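Aminofutalosine deaminase (Helicobacter pylori, PDB 7LKK) deaminates aminofutalosine in the menaquinone pathway and probably also converts adenosine to inosine, with a metal ion in its active site. Local coordinates at residues 39-44 with 385-390; 69-74 with 377-382; 134-139 with 156-161; 191-196 with 206-211. All blocks are in the same frame, centred on the assembly; numbering follows the deposited sequence.

Interaction 1 (39-44 with 385-390); sequences VVFDEK and ADLSVF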
# COMPACT_ATOMS: atom_id res chain seq x y z
N VAL A 39 13.60 27.00 12.00
CA VAL A 39 13.22 26.80 13.40
C VAL A 39 14.46 26.97 14.27
O VAL A 39 15.51 26.37 14.00
CB VAL A 39 12.61 25.41 13.63
CG1 VAL A 39 12.36 25.18 15.12
CG2 VAL A 39 11.31 25.25 12.85
N VAL A 40 14.35 27.81 15.30
CA VAL A 40 15.36 27.91 16.35
C VAL A 40 14.92 27.01 17.49
O VAL A 40 13.76 27.06 17.92
CB VAL A 40 15.54 29.36 16.83
CG1 VAL A 40 16.63 29.43 17.89
CG2 VAL A 40 15.87 30.27 15.66
N PHE A 41 15.84 26.19 17.99
CA PHE A 41 15.47 25.24 19.03
C PHE A 41 16.68 24.89 19.88
O PHE A 41 17.81 24.83 19.39
CB PHE A 41 14.86 23.96 18.44
CG PHE A 41 15.82 23.17 17.58
CD1 PHE A 41 16.03 23.52 16.25
CD2 PHE A 41 16.48 22.07 18.08
CE1 PHE A 41 16.90 22.80 15.46
CE2 PHE A 41 17.36 21.34 17.29
CZ PHE A 41 17.56 21.70 15.98
N ASP A 42 16.42 24.68 21.17
CA ASP A 42 17.36 23.98 22.04
C ASP A 42 16.76 22.61 22.33
O ASP A 42 16.67 21.77 21.43
CB ASP A 42 17.64 24.77 23.32
CG ASP A 42 16.41 25.49 23.84
OD1 ASP A 42 15.31 24.89 23.84
OD2 ASP A 42 16.54 26.67 24.26
N GLU A 43 16.30 22.39 23.57
CA GLU A 43 15.48 21.21 23.84
C GLU A 43 14.03 21.42 23.43
O GLU A 43 13.33 20.45 23.15
CB GLU A 43 15.56 20.84 25.32
CG GLU A 43 16.88 20.22 25.74
CD GLU A 43 17.84 21.23 26.33
OE1 GLU A 43 17.53 22.44 26.28
OE2 GLU A 43 18.91 20.82 26.83
N LYS A 44 13.58 22.67 23.37
CA LYS A 44 12.25 23.02 22.92
C LYS A 44 12.35 23.90 21.68
O LYS A 44 13.41 24.46 21.39
CB LYS A 44 11.45 23.75 24.01
CG LYS A 44 11.42 23.05 25.36
CD LYS A 44 10.58 21.78 25.30
CE LYS A 44 10.14 21.34 26.69
NZ LYS A 44 11.15 20.47 27.34
N ALA A 385 11.50 19.85 20.78
CA ALA A 385 12.26 19.88 19.52
C ALA A 385 12.43 18.47 18.96
O ALA A 385 13.54 17.94 18.83
CB ALA A 385 13.61 20.57 19.74
N ASP A 386 11.30 17.85 18.64
CA ASP A 386 11.26 16.55 17.99
C ASP A 386 11.01 16.81 16.50
O ASP A 386 9.87 17.04 16.09
CB ASP A 386 10.19 15.65 18.60
CG ASP A 386 10.44 15.36 20.07
OD1 ASP A 386 11.60 15.45 20.52
OD2 ASP A 386 9.46 15.03 20.78
N LEU A 387 12.07 16.78 15.70
CA LEU A 387 12.02 17.28 14.34
C LEU A 387 12.64 16.29 13.37
O LEU A 387 13.69 15.70 13.65
CB LEU A 387 12.73 18.63 14.23
CG LEU A 387 12.19 19.73 15.15
CD1 LEU A 387 13.13 20.92 15.21
CD2 LEU A 387 10.80 20.16 14.69
N SER A 388 11.99 16.12 12.22
CA SER A 388 12.47 15.28 11.14
C SER A 388 12.77 16.13 9.91
O SER A 388 12.07 17.11 9.64
CB SER A 388 11.45 14.20 10.77
OG SER A 388 11.27 13.26 11.81
N VAL A 389 13.82 15.75 9.18
CA VAL A 389 14.13 16.33 7.88
C VAL A 389 14.21 15.20 6.86
O VAL A 389 14.96 14.24 7.06
CB VAL A 389 15.45 17.13 7.91
CG1 VAL A 389 15.79 17.65 6.52
CG2 VAL A 389 15.35 18.28 8.91
N PHE A 390 13.43 15.31 5.78
CA PHE A 390 13.43 14.35 4.69
C PHE A 390 13.90 15.04 3.42
O PHE A 390 13.34 16.08 3.04
CB PHE A 390 12.03 13.76 4.47
CG PHE A 390 11.59 12.79 5.54
CD1 PHE A 390 11.05 13.25 6.73
CD2 PHE A 390 11.71 11.43 5.34
CE1 PHE A 390 10.64 12.36 7.71
CE2 PHE A 390 11.30 10.53 6.32
CZ PHE A 390 10.77 11.00 7.50

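Interaction 2 (69-74 with 377-382); sequences SVLLPA and GEIETN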
# COMPACT_ATOMS: atom_id res chain seq x y z
N SER A 69 14.01 19.78 0.62
CA SER A 69 13.72 18.90 1.74
C SER A 69 12.48 19.39 2.46
O SER A 69 11.99 20.50 2.24
CB SER A 69 14.91 18.82 2.70
OG SER A 69 16.09 18.43 2.02
N VAL A 70 11.95 18.53 3.33
CA VAL A 70 10.77 18.83 4.13
C VAL A 70 11.15 18.75 5.60
O VAL A 70 11.70 17.74 6.05
CB VAL A 70 9.60 17.88 3.81
CG1 VAL A 70 8.49 18.05 4.84
CG2 VAL A 70 9.08 18.14 2.40
N LEU A 71 10.87 19.82 6.33
CA LEU A 71 11.02 19.87 7.78
C LEU A 71 9.64 19.75 8.41
O LEU A 71 8.72 20.47 8.02
CB LEU A 71 11.71 21.16 8.21
CG LEU A 71 11.79 21.49 9.71
CD1 LEU A 71 12.51 20.40 10.46
CD2 LEU A 71 12.47 22.84 9.92
N LEU A 72 9.49 18.85 9.37
CA LEU A 72 8.20 18.57 9.97
C LEU A 72 8.43 17.97 11.35
O LEU A 72 9.56 17.57 11.68
CB LEU A 72 7.35 17.64 9.08
CG LEU A 72 7.59 16.13 9.17
CD1 LEU A 72 6.38 15.37 8.65
CD2 LEU A 72 8.84 15.72 8.40
N PRO A 73 7.40 17.91 12.19
CA PRO A 73 7.58 17.26 13.50
C PRO A 73 7.86 15.77 13.33
O PRO A 73 7.39 15.13 12.40
CB PRO A 73 6.23 17.49 14.20
CG PRO A 73 5.60 18.61 13.46
CD PRO A 73 6.07 18.50 12.05
N ALA A 74 8.65 15.23 14.26
CA ALA A 74 8.79 13.79 14.34
C ALA A 74 7.42 13.14 14.51
O ALA A 74 6.51 13.70 15.13
CB ALA A 74 9.71 13.40 15.50
N GLY A 377 4.57 16.84 18.25
CA GLY A 377 3.67 16.63 17.13
C GLY A 377 3.34 17.86 16.34
O GLY A 377 2.51 17.78 15.42
N GLU A 378 3.95 19.00 16.65
CA GLU A 378 3.62 20.25 15.97
C GLU A 378 4.80 21.20 16.10
O GLU A 378 5.45 21.26 17.14
CB GLU A 378 2.36 20.87 16.58
CG GLU A 378 2.04 22.28 16.09
CD GLU A 378 0.72 22.79 16.64
OE1 GLU A 378 0.28 23.88 16.21
OE2 GLU A 378 0.12 22.11 17.50
N ILE A 379 5.08 21.94 15.02
CA ILE A 379 6.15 22.93 15.02
C ILE A 379 5.56 24.22 15.57
O ILE A 379 4.94 25.00 14.85
CB ILE A 379 6.75 23.11 13.63
CG1 ILE A 379 7.46 21.83 13.19
CG2 ILE A 379 7.74 24.27 13.63
CD1 ILE A 379 8.16 21.94 11.85
N GLU A 380 5.74 24.43 16.87
CA GLU A 380 5.18 25.58 17.57
C GLU A 380 6.07 25.87 18.77
O GLU A 380 6.61 24.94 19.39
CB GLU A 380 3.74 25.30 18.02
CG GLU A 380 3.02 26.50 18.64
CD GLU A 380 1.63 26.14 19.12
OE1 GLU A 380 1.28 24.94 19.10
OE2 GLU A 380 0.88 27.06 19.52
N THR A 381 6.24 27.15 19.08
CA THR A 381 7.10 27.55 20.19
C THR A 381 6.64 26.89 21.49
O THR A 381 5.44 26.76 21.74
CB THR A 381 7.11 29.07 20.35
OG1 THR A 381 5.78 29.53 20.66
CG2 THR A 381 7.59 29.74 19.07
N ASN A 382 7.61 26.43 22.28
CA ASN A 382 7.49 25.76 23.57
C ASN A 382 7.19 24.27 23.42
O ASN A 382 7.18 23.56 24.43
CB ASN A 382 6.43 26.39 24.50
CG ASN A 382 6.68 27.87 24.74
OD1 ASN A 382 7.82 28.30 24.90
ND2 ASN A 382 5.61 28.65 24.74
O HOH W 1 6.88 15.13 17.42

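Interaction 3 (134-139 with 156-161); sequences GAISNH and FLEFLG. With MCF ((8R)-3-(5-S-methyl-5-thio-beta-D-ribofuranosyl)-3,6,7,8-tetrahydroimidazo[4,5-d][1,3]diazepin-8-ol), chain J; EDO (1,2-ethanediol), chain F.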
# COMPACT_ATOMS: atom_id res chain seq x y z
N GLY A 134 3.42 4.77 21.24
CA GLY A 134 2.54 4.17 22.22
C GLY A 134 2.67 2.66 22.16
O GLY A 134 2.12 2.03 21.25
N ALA A 135 3.40 2.07 23.10
CA ALA A 135 3.75 0.66 23.05
C ALA A 135 2.82 -0.14 23.96
O ALA A 135 2.83 0.04 25.18
CB ALA A 135 5.21 0.46 23.47
N ILE A 136 2.04 -1.03 23.36
CA ILE A 136 1.21 -1.96 24.12
C ILE A 136 2.07 -3.13 24.56
O ILE A 136 2.75 -3.76 23.74
CB ILE A 136 0.01 -2.43 23.29
CG1 ILE A 136 -0.81 -1.23 22.79
CG2 ILE A 136 -0.86 -3.38 24.10
CD1 ILE A 136 -1.83 -0.73 23.79
N SER A 137 2.03 -3.44 25.85
CA SER A 137 2.91 -4.45 26.42
C SER A 137 2.13 -5.33 27.39
O SER A 137 1.40 -4.81 28.24
CB SER A 137 4.09 -3.80 27.15
OG SER A 137 5.00 -4.78 27.61
N ASN A 138 2.30 -6.64 27.26
CA ASN A 138 1.71 -7.61 28.18
C ASN A 138 2.68 -8.11 29.23
O ASN A 138 2.25 -8.53 30.31
CB ASN A 138 1.15 -8.81 27.41
CG ASN A 138 0.06 -8.42 26.43
OD1 ASN A 138 0.15 -8.69 25.24
ND2 ASN A 138 -0.99 -7.78 26.94
N HIS A 139 3.99 -8.08 28.95
CA HIS A 139 4.99 -8.64 29.85
C HIS A 139 6.20 -7.74 30.06
O HIS A 139 7.12 -8.15 30.77
CB HIS A 139 5.46 -10.01 29.33
CG HIS A 139 4.35 -10.97 29.05
ND1 HIS A 139 3.58 -11.53 30.05
CD2 HIS A 139 3.88 -11.48 27.89
CE1 HIS A 139 2.68 -12.34 29.51
NE2 HIS A 139 2.85 -12.33 28.20
N PHE A 156 1.85 1.12 27.51
CA PHE A 156 0.54 0.71 28.02
C PHE A 156 0.65 -0.74 28.45
O PHE A 156 0.67 -1.65 27.62
CB PHE A 156 -0.54 0.88 26.96
CG PHE A 156 -0.78 2.30 26.53
CD1 PHE A 156 0.02 2.90 25.57
CD2 PHE A 156 -1.84 3.03 27.07
CE1 PHE A 156 -0.21 4.21 25.17
CE2 PHE A 156 -2.07 4.33 26.67
CZ PHE A 156 -1.26 4.92 25.72
N LEU A 157 0.72 -0.98 29.76
CA LEU A 157 0.64 -2.34 30.28
C LEU A 157 -0.78 -2.85 30.09
O LEU A 157 -1.71 -2.34 30.72
CB LEU A 157 1.05 -2.39 31.75
CG LEU A 157 1.05 -3.79 32.36
CD1 LEU A 157 2.01 -4.71 31.62
CD2 LEU A 157 1.36 -3.75 33.84
N GLU A 158 -0.95 -3.85 29.24
CA GLU A 158 -2.26 -4.29 28.78
C GLU A 158 -2.72 -5.49 29.58
O GLU A 158 -2.00 -6.49 29.69
CB GLU A 158 -2.22 -4.63 27.29
CG GLU A 158 -3.50 -5.23 26.77
CD GLU A 158 -3.41 -5.58 25.30
OE1 GLU A 158 -2.69 -6.55 24.97
OE2 GLU A 158 -4.04 -4.89 24.47
N PHE A 159 -3.93 -5.41 30.12
CA PHE A 159 -4.49 -6.47 30.94
C PHE A 159 -5.31 -7.43 30.09
O PHE A 159 -6.12 -6.99 29.26
CB PHE A 159 -5.34 -5.89 32.07
CG PHE A 159 -5.94 -6.94 32.96
CD1 PHE A 159 -5.20 -7.49 33.99
CD2 PHE A 159 -7.24 -7.38 32.76
CE1 PHE A 159 -5.74 -8.46 34.81
CE2 PHE A 159 -7.78 -8.35 33.58
CZ PHE A 159 -7.03 -8.88 34.60
N LEU A 160 -5.11 -8.72 30.31
CA LEU A 160 -5.90 -9.78 29.70
C LEU A 160 -6.50 -10.65 30.80
O LEU A 160 -5.82 -10.98 31.77
CB LEU A 160 -5.04 -10.66 28.77
CG LEU A 160 -4.69 -10.23 27.34
CD1 LEU A 160 -5.91 -10.33 26.45
CD2 LEU A 160 -4.09 -8.83 27.29
N GLY A 161 -7.78 -11.00 30.65
CA GLY A 161 -8.41 -11.88 31.63
C GLY A 161 -9.92 -11.87 31.63
O GLY A 161 -10.54 -10.88 32.03
O8 MCF J . -4.46 -4.80 18.05
C8 MCF J . -4.00 -5.89 17.29
C7 MCF J . -5.14 -6.76 16.76
N6 MCF J . -6.25 -6.76 17.68
C5 MCF J . -6.02 -7.03 19.08
N4 MCF J . -4.72 -7.30 19.70
C10 MCF J . -3.34 -7.42 19.18
C9 MCF J . -2.95 -6.74 18.04
N1 MCF J . -1.68 -7.02 17.81
C2 MCF J . -1.23 -7.83 18.77
N3 MCF J . -2.24 -8.06 19.61
C1S MCF J . -2.12 -8.95 20.81
C2S MCF J . -2.80 -8.38 22.07
O2S MCF J . -1.97 -7.52 22.72
O4S MCF J . -2.72 -10.06 20.60
C4S MCF J . -3.15 -10.62 22.06
C3S MCF J . -3.02 -9.64 22.91
O3S MCF J . -1.82 -9.89 23.78
C5S MCF J . -4.59 -11.10 22.01
S5S MCF J . -4.82 -12.45 23.20
C6S MCF J . -6.59 -12.63 23.56
C1 EDO F . 0.94 -12.63 24.98
O1 EDO F . 1.34 -11.45 24.29
C2 EDO F . -0.53 -12.55 25.35
O2 EDO F . -1.34 -12.81 24.20

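Interaction 4 (191-196 with 206-211); sequences LAVHAP and SVIQLA. With MCF ((8R)-3-(5-S-methyl-5-thio-beta-D-ribofuranosyl)-3,6,7,8-tetrahydroimidazo[4,5-d][1,3]diazepin-8-ol), chain J.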
# COMPACT_ATOMS: atom_id res chain seq x y z
N LEU A 191 -1.79 2.21 31.05
CA LEU A 191 -2.51 0.96 31.24
C LEU A 191 -3.45 0.73 30.07
O LEU A 191 -3.88 1.67 29.39
CB LEU A 191 -3.29 0.96 32.56
CG LEU A 191 -2.44 0.87 33.82
CD1 LEU A 191 -3.16 1.47 35.01
CD2 LEU A 191 -2.06 -0.58 34.09
N ALA A 192 -3.79 -0.53 29.84
CA ALA A 192 -4.67 -0.88 28.73
C ALA A 192 -5.59 -2.02 29.13
O ALA A 192 -5.19 -2.96 29.83
CB ALA A 192 -3.87 -1.28 27.48
N VAL A 193 -6.84 -1.92 28.69
CA VAL A 193 -7.80 -3.02 28.72
C VAL A 193 -7.84 -3.60 27.32
O VAL A 193 -8.06 -2.87 26.35
CB VAL A 193 -9.19 -2.54 29.16
CG1 VAL A 193 -10.18 -3.69 29.15
CG2 VAL A 193 -9.13 -1.88 30.53
N HIS A 194 -7.61 -4.91 27.20
CA HIS A 194 -7.40 -5.49 25.87
C HIS A 194 -8.61 -5.27 24.97
O HIS A 194 -8.52 -4.60 23.93
CB HIS A 194 -7.07 -6.97 25.95
CG HIS A 194 -6.90 -7.61 24.61
ND1 HIS A 194 -7.87 -8.39 24.03
CD2 HIS A 194 -5.89 -7.53 23.71
CE1 HIS A 194 -7.46 -8.79 22.84
NE2 HIS A 194 -6.26 -8.28 22.62
N ALA A 195 -9.75 -5.83 25.33
CA ALA A 195 -10.91 -5.84 24.44
C ALA A 195 -12.14 -6.22 25.25
O ALA A 195 -12.02 -6.78 26.35
CB ALA A 195 -10.70 -6.82 23.27
N PRO A 196 -13.34 -5.92 24.73
CA PRO A 196 -14.57 -6.35 25.43
C PRO A 196 -14.71 -7.86 25.55
O PRO A 196 -15.33 -8.32 26.52
CB PRO A 196 -15.68 -5.75 24.56
CG PRO A 196 -15.04 -4.59 23.87
CD PRO A 196 -13.63 -5.00 23.61
N SER A 206 -11.28 -2.46 37.69
CA SER A 206 -10.13 -2.35 38.57
C SER A 206 -8.94 -1.71 37.86
O SER A 206 -8.24 -0.87 38.44
CB SER A 206 -9.75 -3.72 39.12
OG SER A 206 -8.73 -3.62 40.10
N VAL A 207 -8.70 -2.09 36.60
CA VAL A 207 -7.62 -1.48 35.84
C VAL A 207 -7.90 0.00 35.62
O VAL A 207 -7.00 0.85 35.77
CB VAL A 207 -7.41 -2.22 34.50
CG1 VAL A 207 -6.35 -1.53 33.67
CG2 VAL A 207 -7.04 -3.68 34.75
N ILE A 208 -9.14 0.34 35.29
CA ILE A 208 -9.51 1.74 35.06
C ILE A 208 -9.33 2.55 36.33
O ILE A 208 -8.86 3.70 36.29
CB ILE A 208 -10.95 1.83 34.52
CG1 ILE A 208 -11.03 1.27 33.10
CG2 ILE A 208 -11.47 3.26 34.59
CD1 ILE A 208 -12.41 0.81 32.70
N GLN A 209 -9.69 1.98 37.48
CA GLN A 209 -9.49 2.67 38.75
C GLN A 209 -8.01 2.86 39.04
O GLN A 209 -7.61 3.92 39.52
CB GLN A 209 -10.17 1.89 39.88
CG GLN A 209 -10.23 2.66 41.19
CD GLN A 209 -11.05 3.93 41.08
OE1 GLN A 209 -12.25 3.89 40.80
NE2 GLN A 209 -10.40 5.08 41.28
N LEU A 210 -7.20 1.84 38.77
CA LEU A 210 -5.75 1.97 38.97
C LEU A 210 -5.17 3.08 38.10
O LEU A 210 -4.27 3.80 38.53
CB LEU A 210 -5.06 0.64 38.66
CG LEU A 210 -3.54 0.65 38.73
CD1 LEU A 210 -3.06 0.79 40.17
CD2 LEU A 210 -2.96 -0.61 38.10
N ALA A 211 -5.68 3.22 36.88
CA ALA A 211 -5.23 4.31 36.01
C ALA A 211 -5.59 5.67 36.60
O ALA A 211 -4.78 6.60 36.55
CB ALA A 211 -5.82 4.14 34.61
O8 MCF J . -4.46 -4.80 18.05
C8 MCF J . -4.00 -5.89 17.29
C7 MCF J . -5.14 -6.76 16.76
N6 MCF J . -6.25 -6.76 17.68
C5 MCF J . -6.02 -7.03 19.08
N4 MCF J . -4.72 -7.30 19.70
C10 MCF J . -3.34 -7.42 19.18
C9 MCF J . -2.95 -6.74 18.04
N1 MCF J . -1.68 -7.02 17.81
C2 MCF J . -1.23 -7.83 18.77
N3 MCF J . -2.24 -8.06 19.61
C1S MCF J . -2.12 -8.95 20.81
C2S MCF J . -2.80 -8.38 22.07
O2S MCF J . -1.97 -7.52 22.72
O4S MCF J . -2.72 -10.06 20.60
C4S MCF J . -3.15 -10.62 22.06
C3S MCF J . -3.02 -9.64 22.91
O3S MCF J . -1.82 -9.89 23.78
C5S MCF J . -4.59 -11.10 22.01
S5S MCF J . -4.82 -12.45 23.20
C6S MCF J . -6.59 -12.63 23.56

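Interaction 1 (39-44 with 385-390)
The small beta domain beside the barrel, built from both ends of the chain as in other amidohydrolases, here brings strand 37-41 and the turn after it against the start of strand 387-391 and the residues before it. V39 and F41 point toward L387, which opens strand 387-391, and A385 in the loop just before it. The F41 ring carries the contact. Its chi1 of 64° puts CG in the crowded position between backbone N and carbonyl carbon. L387 CD1 lies over one ring face, 4.2 Å from the centroid of F41 and 15° off its normal, a CH-pi contact. A385 CB comes to F41 CD2 at 3.6 Å, from an oblique direction. V39 CG1 touches the same L387 CD1 at 4.3 Å. F416 meets the F41 ring edge-to-face. The tight turn of the antiparallel hairpin 37-41/45-50 follows. D42 N bonds to K44 O at 3.0 Å. In an Asx turn, D42 OD1 accepts from K44 N at 2.9 Å, with its anti lone pair. D42 OD2 has a weak bond to Q16. E43 O accepts from A385 N at 3.1 Å. That bond is fairly straight at the hydrogen (161°), but the donor sits above the carbonyl plane of E43.

Interaction 2 (69-74 with 377-382)
Strand 69-73 and the irregular segment 377-382 meet obliquely, with CA 71 to 73 and CA 377 to 379 pointing 137° apart and the backbones nearest at P73 and G377. No direct hydrogen bond joins them. One water bridges the end of the contact: it donates to A74 O at 2.7 Å and accepts from G377 N at 3.0 Å. The rest is van der Waals packing. The P73 ring lies against the backbone of G377 and E378, with P73 CB 3.6 Å from G377 C. P73 CG is equally close to E378 CA, at 3.6 Å. The left-handed conformation of G377 (phi 77°) suits a glycine, which lays its bare backbone against P73. The same proline ring crosses the I379 side chain at about a right angle, and P73 CG is 3.7 Å from I379 CG1. In I379, CG1 is anti to the carbonyl carbon, and chi2 of -177° extends the chain. This carries CD1 past the proline and down to the strand. There I379 CD1 rests 3.9 Å from L72 CA and 4.2 Å from L71 CG. V24 and L26 also touch I379, so its side chain is packed from more than the strand. E378 points away from the strand, and its OE2 forms a salt bridge with R366. The strand itself continues as 69-80 to H79, a metal ligand, with H81 just beyond it. The contact therefore packs the chain returning from the barrel against the strand that enters it, an arrangement consistent with the two-domain amidohydrolase fold.

Interaction 3 (134-139 with 156-161)
G134 lies within strand 130-137, which pairs in parallel with 152-159 as neighbouring strands of the TIM barrel. The two strands belong to one beta-alpha-beta unit. G134 CA sits at the edge of the F156 ring, near its plane. A135 O accepts from F156 N at 2.7 Å. I136 faces the same side of the sheet as F156, and I136 CD1 packs on F156 CB at 3.8 Å. I136 CG2 lies against the E158 carboxylate, 3.5 Å from E158 OE2. The I136 side chain also touches H81 and lies near the metal ligand H79. S137 continues the pairing: its N donates to F156 O at 2.9 Å and its O accepts from E158 N at 2.7 Å. S137 and L157 turn to the opposite face, where helix 166-180 covers L157 and E142 bonds to S137 OG. The strand has ended at N138. The backbone N of N138 and that of H139 hydrogen-bond to the E83 carboxylate. The N138 and E158 side chains run side by side, their amide and carboxylate planes 25° apart. N138 ND2 donates to E158 O, which it meets well above the carbonyl plane. It donates also to E158 OE1, on the anti lone pair, at 2.9 Å. This bond helps fix the rotation of both groups, which together hold the ribose of the inhibitor. MCF O3S donates to N138 OD1 at 2.7 Å, and MCF O2S donates to E158 OE1 at 2.6 Å.

Interaction 4 (191-196 with 206-211)
L191 lies near the C-terminal end of barrel strand 187-193, which packs on the helix that follows it, within the TIM-barrel beta-alpha-beta unit 187-193, 201-213, 218-222. The helix runs back at 159° to the strand, with the two axes 8.6 Å apart. L191 CB meets V207 CG1 at 4.1 Å. Chi1 of -71° sets L191 CG anti to the carbonyl carbon, and from there the two methyls spread over the helix. L191 CD1 comes closest to the helix backbone, 3.6 Å from A211 N. That N-H is already bonded to V207 O within the helix, so the methyl meets a satisfied amide. L191 CD1 also touches A211 CB at 3.8 Å and L210 CD2 at 3.7 Å. L191 CD2 turns toward the same L210 methyl, and the two leucines cross at about a right angle. F172 and F176 of helix 166-180 add to the packing round L191. V193, two residues on and pointing the same way, puts CG2 on V207 CG1 at 4.2 Å. A192 between them points away from the helix, to F156 and E158. Past the strand end, H194 reaches the inhibitor pocket. Its CG is anti to the backbone N, and its ND1 bonds to S198 OG. The carbonyl O of H194 hydrogen-bonds to ND1 of the iron ligand H221, so its backbone is second-shell to the metal. H194 NE2 donates weakly to MCF N4 at 3.4 Å, with an angle of 145°. The nearest inhibitor atom to H194 NE2 is MCF C5S, at 3.3 Å.

In the fold
From the N terminus, 39-44 and then 69-74 pass first, and their partners come more than 300 residues later. The barrel comes between. Interaction 3 closes a short loop there, and interaction 4 closes another after it, in series. The chain then returns: 377-382 closes interaction 2, and 385-390 closes interaction 1 around it. No loops cross. Interactions 1 and 2 touch through the antiparallel pair 69-80/387-391 and join the N- and C-terminal parts of the chain in the small beta domain. Interactions 3 and 4 touch through the parallel pair 152-159/187-193 and share the inhibitor. The two groups lie about 30 Å or more apart, centre to centre, and strand 69-80 links them by pairing with 130-137.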